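PDB 4HJ5: protection of telomeres protein 1 from Schizosaccharomyces pombe, which binds single-stranded telomeric DNA of the GGTTAC type, protects the 3' overhang of chromosome ends and regulates telomerase and telomere length. Local coordinates for residues A21-T26 against D87-K92; T38-N43 against N131-R136. The protein carries 1 engineered substitution. All coordinates share one frame; numbering follows the deposited sequence.

Contact 1: A21-T26 against D87-K92; sequences AQVIKT and DYVVMK. With nucleotides of chain B.
Ala21 and Val89 form an antiparallel hydrogen-bonded pair: Ala21 N gives its proton to Val89 O at 2.9 Å. In return, Val89 N donates to Ala21 O at 2.8 Å. Two residues on, Val23 N bonds to Asp87 O at 2.7 Å, just before strand 88-92 begins. Between them Gln22 and Tyr88 make a non-hydrogen-bonded pair, and here the side chains do the work. With CG anti to the backbone N (chi1 -169°) and the chain extended beyond it, Gln22 lies flat over one face of the Tyr88 ring. Its CG stands 4.2 Å from the ring centroid in a CH-pi contact, and the amide plane is only 7° from the ring plane, so amide and phenol stack. A water ties the polar ends together, giving a proton to Gln22 OE1 at 3.0 Å and bonding to Tyr88 OH at 2.8 Å, while Gln22 NE2 is held by Gly86 O; the amide is thus fixed at both ends. On the other face of the sheet Val89 CG1 packs against Ala21 CB and Val23 CG2. Further along, a classic beta bulge sets Ile24 and Lys25 both opposite Tyr36, and the strands of the contact have parted. Lys25, extended until a bend at chi4, donates from NZ to N7 of guanine DG7 of chain B at 2.7 Å, so the same strand also contacts the DNA. Asp87 OD2 is taken by Lys84 N and by a salt bridge to Lys122. The pairing belongs to the curled sheet of the OB fold: strand 16-28 also pairs with strand 33-38, strand 88-92 pairs onward with strand 119-123, and Leu130 packs on Tyr88.

Contact 2: T38-N43 against N131-R136; sequences TDYTEN and NEIKSR
Arg136 lays its guanidinium across the methyl of Thr41: CG2 sits 3.4 Å above the plane, offset toward the rim, while Glu132 O lies over the centre of the opposite face. The group is sandwiched between the loop and its own helix. A bend at chi3 (-56°) swings NE round to Asp39 O, which it meets at 2.9 Å nearly along the C=O axis but 17° out of the guanidinium plane. NH2 appears to share the same oxygen, though its modelled position is less sure. NH1 turns back to Glu132 OE1 in a salt bridge of 3.4 Å, whose hydrogen bond is weak. Cutting this side chain back to an alanine would probably cost Asp39 O its NE donor and open a gap beside Thr41 CG2. Next to the arginine, Tyr40 rests its CB on Arg136 CB at 3.9 Å. Tyr40 CD2 also comes to 4.1 Å from Ile133 CG2, the tyrosine and isoleucine side chains crossing at about a right angle. Thr38 CG2 lies over one face of the Tyr40 ring, and the phenol OH is bonded to Lys137 NZ. The loop is stiffened from within. Thr38 OG1 accepts from Tyr40 N at 2.9 Å in an ST turn. Asp39 OD1 accepts from Thr41 N at 3.0 Å in an overlapping Asx turn, the nitrogen coming from above the carboxylate plane, while Leu8 N holds Asp39 OD2. The two turns probably help hold Asp39 O where NE can reach it. They shape the loop leaving strand 33-38 where it docks on helix 131-137, about 11 Å from the DNA at the nearest atom, in this OB-fold, ssDNA-binding domain, one piece of the longer protein.

How the contacts relate
From the N terminus, strand 16-28 comes first with 21-26, and the chain returns through strand 33-38 into the loop 38-43. After strand 67-71 and helix 73-79 it reaches 87-92, where contact 1 closes a loop of 60 intervening residues. Only after three further strands does helix 131-137 close contact 2, spanning 87 residues. The two closures cross rather than nest. They also touch: Gln22 N probably bonds to Thr38 O at 2.7 Å, and Lys134 CE packs on Tyr88 OH at 3.4 Å. Contact 1 joins strands of the OB sheet, one of them carrying the DNA-binding Lys25; contact 2 fastens the last helix of this domain beside that sheet.

Contact 1: A21-T26 against D87-K92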
loop_
_atom_site.group_PDB
_atom_site.type_symbol
_atom_site.label_atom_id
_atom_site.label_comp_id
_atom_site.label_asym_id
_atom_site.label_seq_id
_atom_site.Cartn_x
_atom_site.Cartn_y
_atom_site.Cartn_z
ATOM N N ALA A 21 -2.776 3.058 5.652
ATOM C CA ALA A 21 -3.511 2.804 4.417
ATOM C C ALA A 21 -4.542 1.697 4.555
ATOM O O ALA A 21 -4.453 0.858 5.458
ATOM C CB ALA A 21 -2.525 2.496 3.241
ATOM N N GLN A 22 -5.528 1.693 3.664
ATOM C CA GLN A 22 -6.457 0.572 3.601
ATOM C C GLN A 22 -6.058 -0.382 2.476
ATOM O O GLN A 22 -5.643 0.052 1.398
ATOM C CB GLN A 22 -7.912 1.021 3.419
ATOM C CG GLN A 22 -8.891 -0.141 3.621
ATOM C CD GLN A 22 -10.365 0.254 3.516
ATOM O OE1 GLN A 22 -10.715 1.256 2.900
ATOM N NE2 GLN A 22 -11.236 -0.553 4.129
ATOM N N VAL A 23 -6.198 -1.677 2.733
ATOM C CA VAL A 23 -5.782 -2.693 1.779
ATOM C C VAL A 23 -6.922 -3.031 0.852
ATOM O O VAL A 23 -7.928 -3.601 1.281
ATOM C CB VAL A 23 -5.309 -3.986 2.481
ATOM C CG1 VAL A 23 -5.039 -5.070 1.448
ATOM C CG2 VAL A 23 -4.078 -3.719 3.290
ATOM N N ILE A 24 -6.746 -2.685 -0.419
ATOM C CA ILE A 24 -7.762 -2.889 -1.449
ATOM C C ILE A 24 -7.705 -4.294 -2.039
ATOM O O ILE A 24 -8.717 -4.962 -2.196
ATOM C CB ILE A 24 -7.600 -1.844 -2.590
ATOM C CG1 ILE A 24 -7.859 -0.440 -2.052
ATOM C CG2 ILE A 24 -8.569 -2.131 -3.718
ATOM C CD1 ILE A 24 -9.244 -0.277 -1.426
ATOM N N LYS A 25 -6.498 -4.748 -2.348
ATOM C CA LYS A 25 -6.334 -6.013 -3.030
ATOM C C LYS A 25 -5.090 -6.725 -2.504
ATOM O O LYS A 25 -4.104 -6.080 -2.185
ATOM C CB LYS A 25 -6.217 -5.777 -4.542
ATOM C CG LYS A 25 -5.985 -7.060 -5.356
ATOM C CD LYS A 25 -5.926 -6.772 -6.849
ATOM C CE LYS A 25 -5.440 -7.984 -7.641
ATOM N NZ LYS A 25 -6.441 -9.087 -7.726
ATOM N N THR A 26 -5.146 -8.047 -2.400
ATOM C CA THR A 26 -3.946 -8.823 -2.116
ATOM C C THR A 26 -3.727 -9.879 -3.189
ATOM O O THR A 26 -4.657 -10.265 -3.890
ATOM C CB THR A 26 -3.995 -9.509 -0.731
ATOM O OG1 THR A 26 -5.108 -10.406 -0.681
ATOM C CG2 THR A 26 -4.135 -8.479 0.371
ATOM N N ASP A 87 -8.557 -4.802 5.360
ATOM C CA ASP A 87 -7.720 -4.442 6.496
ATOM C C ASP A 87 -7.089 -3.061 6.337
ATOM O O ASP A 87 -6.881 -2.569 5.211
ATOM C CB ASP A 87 -6.621 -5.480 6.692
ATOM C CG ASP A 87 -7.146 -6.762 7.258
ATOM O OD1 ASP A 87 -8.348 -6.794 7.562
ATOM O OD2 ASP A 87 -6.363 -7.725 7.416
ATOM N N TYR A 88 -6.801 -2.437 7.475
ATOM C CA TYR A 88 -6.001 -1.232 7.507
ATOM C C TYR A 88 -4.607 -1.603 7.967
ATOM O O TYR A 88 -4.409 -2.445 8.858
ATOM C CB TYR A 88 -6.591 -0.201 8.458
ATOM C CG TYR A 88 -7.948 0.305 8.037
ATOM C CD1 TYR A 88 -9.107 -0.330 8.460
ATOM C CD2 TYR A 88 -8.075 1.441 7.233
ATOM C CE1 TYR A 88 -10.364 0.143 8.079
ATOM C CE2 TYR A 88 -9.316 1.915 6.848
ATOM C CZ TYR A 88 -10.452 1.263 7.274
ATOM O OH TYR A 88 -11.681 1.734 6.898
ATOM N N VAL A 89 -3.626 -0.959 7.375
ATOM C CA VAL A 89 -2.270 -1.325 7.674
ATOM C C VAL A 89 -1.511 -0.060 8.026
ATOM O O VAL A 89 -1.871 1.038 7.577
ATOM C CB VAL A 89 -1.655 -2.029 6.451
ATOM C CG1 VAL A 89 -1.389 -1.034 5.319
ATOM C CG2 VAL A 89 -0.417 -2.747 6.838
ATOM N N VAL A 90 -0.484 -0.192 8.852
ATOM C CA VAL A 90 0.451 0.909 9.034
ATOM C C VAL A 90 1.833 0.465 8.561
ATOM O O VAL A 90 2.381 -0.537 9.048
ATOM C CB VAL A 90 0.504 1.405 10.500
ATOM C CG1 VAL A 90 0.888 0.262 11.476
ATOM C CG2 VAL A 90 1.462 2.546 10.625
ATOM N N MET A 91 2.399 1.196 7.609
ATOM C CA MET A 91 3.726 0.839 7.100
ATOM C C MET A 91 4.790 1.858 7.468
ATOM O O MET A 91 4.631 3.047 7.224
ATOM C CB MET A 91 3.669 0.583 5.595
ATOM C CG MET A 91 2.575 -0.432 5.272
ATOM S SD MET A 91 2.309 -0.724 3.525
ATOM C CE MET A 91 3.955 -1.277 3.082
ATOM N N LYS A 92 5.871 1.382 8.085
ATOM C CA LYS A 92 6.886 2.285 8.634
ATOM C C LYS A 92 8.234 2.120 7.925
ATOM O O LYS A 92 8.687 1.000 7.702
ATOM C CB LYS A 92 7.022 2.079 10.155
ATOM C CG LYS A 92 5.837 2.616 10.953
ATOM C CD LYS A 92 5.766 2.086 12.377
ATOM C CE LYS A 92 4.479 2.561 13.055
ATOM N NZ LYS A 92 4.295 2.005 14.421
ATOM P P DG B 7 -9.692 -11.554 -14.764
ATOM O OP1 DG B 7 -10.049 -12.168 -16.068
ATOM O OP2 DG B 7 -10.752 -10.984 -13.907
ATOM O "O5'" DG B 7 -8.885 -12.624 -13.884
ATOM C "C5'" DG B 7 -7.937 -13.446 -14.546
ATOM C "C4'" DG B 7 -7.169 -14.308 -13.564
ATOM O "O4'" DG B 7 -6.139 -13.508 -12.942
ATOM C "C3'" DG B 7 -7.990 -14.929 -12.430
ATOM O "O3'" DG B 7 -7.635 -16.309 -12.306
ATOM C "C2'" DG B 7 -7.540 -14.141 -11.197
ATOM C "C1'" DG B 7 -6.098 -13.800 -11.562
ATOM N N9 DG B 7 -5.537 -12.658 -10.835
ATOM C C8 DG B 7 -6.223 -11.698 -10.117
ATOM N N7 DG B 7 -5.456 -10.798 -9.572
ATOM C C5 DG B 7 -4.180 -11.187 -9.937
ATOM C C6 DG B 7 -2.935 -10.587 -9.647
ATOM O O6 DG B 7 -2.713 -9.562 -8.968
ATOM N N1 DG B 7 -1.885 -11.307 -10.226
ATOM C C2 DG B 7 -2.025 -12.436 -10.995
ATOM N N2 DG B 7 -0.902 -12.990 -11.472
ATOM N N3 DG B 7 -3.183 -13.000 -11.272
ATOM C C4 DG B 7 -4.212 -12.323 -10.716
HETATM O O HOH W 1 -11.742 3.475 4.723
#

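Contact 2: T38-N43 against N131-R136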
loop_
_atom_site.group_PDB
_atom_site.type_symbol
_atom_site.label_atom_id
_atom_site.label_comp_id
_atom_site.label_asym_id
_atom_site.label_seq_id
_atom_site.Cartn_x
_atom_site.Cartn_y
_atom_site.Cartn_z
ATOM N N THR A 38 -4.516 2.007 -0.407
ATOM C CA THR A 38 -4.860 3.392 -0.695
ATOM C C THR A 38 -5.122 4.128 0.605
ATOM O O THR A 38 -5.474 3.536 1.631
ATOM C CB THR A 38 -6.127 3.504 -1.600
ATOM O OG1 THR A 38 -6.360 4.885 -1.958
ATOM C CG2 THR A 38 -7.349 2.939 -0.882
ATOM N N ASP A 39 -4.912 5.429 0.585
ATOM C CA ASP A 39 -5.411 6.241 1.671
ATOM C C ASP A 39 -6.330 7.294 1.089
ATOM O O ASP A 39 -6.525 8.348 1.677
ATOM C CB ASP A 39 -4.271 6.860 2.461
ATOM C CG ASP A 39 -3.556 7.946 1.686
ATOM O OD1 ASP A 39 -3.858 8.129 0.474
ATOM O OD2 ASP A 39 -2.672 8.588 2.292
ATOM N N TYR A 40 -6.866 6.991 -0.088
ATOM C CA TYR A 40 -7.777 7.881 -0.826
ATOM C C TYR A 40 -7.219 9.284 -1.101
ATOM O O TYR A 40 -7.951 10.282 -1.146
ATOM C CB TYR A 40 -9.185 7.889 -0.201
ATOM C CG TYR A 40 -9.876 6.538 -0.361
ATOM C CD1 TYR A 40 -10.630 6.247 -1.494
ATOM C CD2 TYR A 40 -9.731 5.539 0.601
ATOM C CE1 TYR A 40 -11.247 5.003 -1.652
ATOM C CE2 TYR A 40 -10.342 4.300 0.453
ATOM C CZ TYR A 40 -11.101 4.038 -0.669
ATOM O OH TYR A 40 -11.699 2.801 -0.808
ATOM N N THR A 41 -5.907 9.335 -1.288
ATOM C CA THR A 41 -5.248 10.511 -1.835
ATOM C C THR A 41 -4.518 10.070 -3.088
ATOM O O THR A 41 -4.164 8.888 -3.233
ATOM C CB THR A 41 -4.236 11.167 -0.862
ATOM O OG1 THR A 41 -3.159 10.257 -0.590
ATOM C CG2 THR A 41 -4.921 11.566 0.439
ATOM N N GLU A 42 -4.287 11.034 -3.971
ATOM C CA GLU A 42 -3.854 10.787 -5.341
ATOM C C GLU A 42 -2.387 11.151 -5.534
ATOM O O GLU A 42 -1.906 12.172 -5.037
ATOM C CB GLU A 42 -4.724 11.625 -6.293
ATOM C CG GLU A 42 -4.415 11.515 -7.777
ATOM C CD GLU A 42 -5.414 12.309 -8.616
ATOM O OE1 GLU A 42 -6.199 13.069 -8.011
ATOM O OE2 GLU A 42 -5.433 12.156 -9.861
ATOM N N ASN A 43 -1.669 10.300 -6.249
ATOM C CA ASN A 43 -0.273 10.564 -6.536
ATOM C C ASN A 43 -0.078 10.390 -8.033
ATOM O O ASN A 43 -0.414 9.343 -8.594
ATOM C CB ASN A 43 0.626 9.613 -5.752
ATOM C CG ASN A 43 2.100 9.965 -5.868
ATOM O OD1 ASN A 43 2.680 9.908 -6.946
ATOM N ND2 ASN A 43 2.720 10.296 -4.743
ATOM N N ASN A 131 -9.197 7.746 10.636
ATOM C CA ASN A 131 -10.383 8.566 10.433
ATOM C C ASN A 131 -10.346 9.366 9.131
ATOM O O ASN A 131 -11.352 9.450 8.414
ATOM C CB ASN A 131 -10.635 9.472 11.647
ATOM C CG ASN A 131 -11.287 8.725 12.790
ATOM O OD1 ASN A 131 -12.035 7.777 12.567
ATOM N ND2 ASN A 131 -11.000 9.139 14.023
ATOM N N GLU A 132 -9.186 9.928 8.817
ATOM C CA GLU A 132 -9.065 10.702 7.587
ATOM C C GLU A 132 -9.277 9.837 6.334
ATOM O O GLU A 132 -9.906 10.277 5.377
ATOM C CB GLU A 132 -7.737 11.464 7.539
ATOM C CG GLU A 132 -7.712 12.705 8.439
ATOM C CD GLU A 132 -6.425 13.518 8.315
ATOM O OE1 GLU A 132 -5.855 13.600 7.199
ATOM O OE2 GLU A 132 -5.980 14.074 9.347
ATOM N N ILE A 133 -8.765 8.604 6.357
ATOM C CA ILE A 133 -8.988 7.639 5.277
ATOM C C ILE A 133 -10.471 7.397 5.066
ATOM O O ILE A 133 -10.972 7.390 3.940
ATOM C CB ILE A 133 -8.356 6.279 5.604
ATOM C CG1 ILE A 133 -6.849 6.388 5.602
ATOM C CG2 ILE A 133 -8.759 5.232 4.584
ATOM C CD1 ILE A 133 -6.376 7.179 4.476
ATOM N N LYS A 134 -11.174 7.167 6.164
ATOM C CA LYS A 134 -12.595 6.886 6.090
ATOM C C LYS A 134 -13.380 8.068 5.513
ATOM O O LYS A 134 -14.211 7.894 4.622
ATOM C CB LYS A 134 -13.119 6.474 7.464
ATOM C CG LYS A 134 -12.758 5.046 7.848
ATOM C CD LYS A 134 -12.720 4.887 9.370
ATOM C CE LYS A 134 -12.527 3.424 9.782
ATOM N NZ LYS A 134 -12.478 3.260 11.270
ATOM N N SER A 135 -13.108 9.269 6.007
ATOM C CA SER A 135 -13.818 10.439 5.507
ATOM C C SER A 135 -13.502 10.695 4.034
ATOM O O SER A 135 -14.416 10.873 3.230
ATOM C CB SER A 135 -13.544 11.679 6.361
ATOM O OG SER A 135 -12.246 12.181 6.141
ATOM N N ARG A 136 -12.220 10.702 3.669
ATOM C CA ARG A 136 -11.851 10.893 2.265
ATOM C C ARG A 136 -12.477 9.828 1.377
ATOM O O ARG A 136 -12.807 10.080 0.218
ATOM C CB ARG A 136 -10.340 10.857 2.085
ATOM C CG ARG A 136 -9.645 12.143 2.392
ATOM C CD ARG A 136 -8.205 12.074 1.926
ATOM N NE ARG A 136 -7.525 10.936 2.523
ATOM C CZ ARG A 136 -6.759 11.009 3.607
ATOM N NH1 ARG A 136 -6.559 12.173 4.208
ATOM N NH2 ARG A 136 -6.183 9.919 4.091
#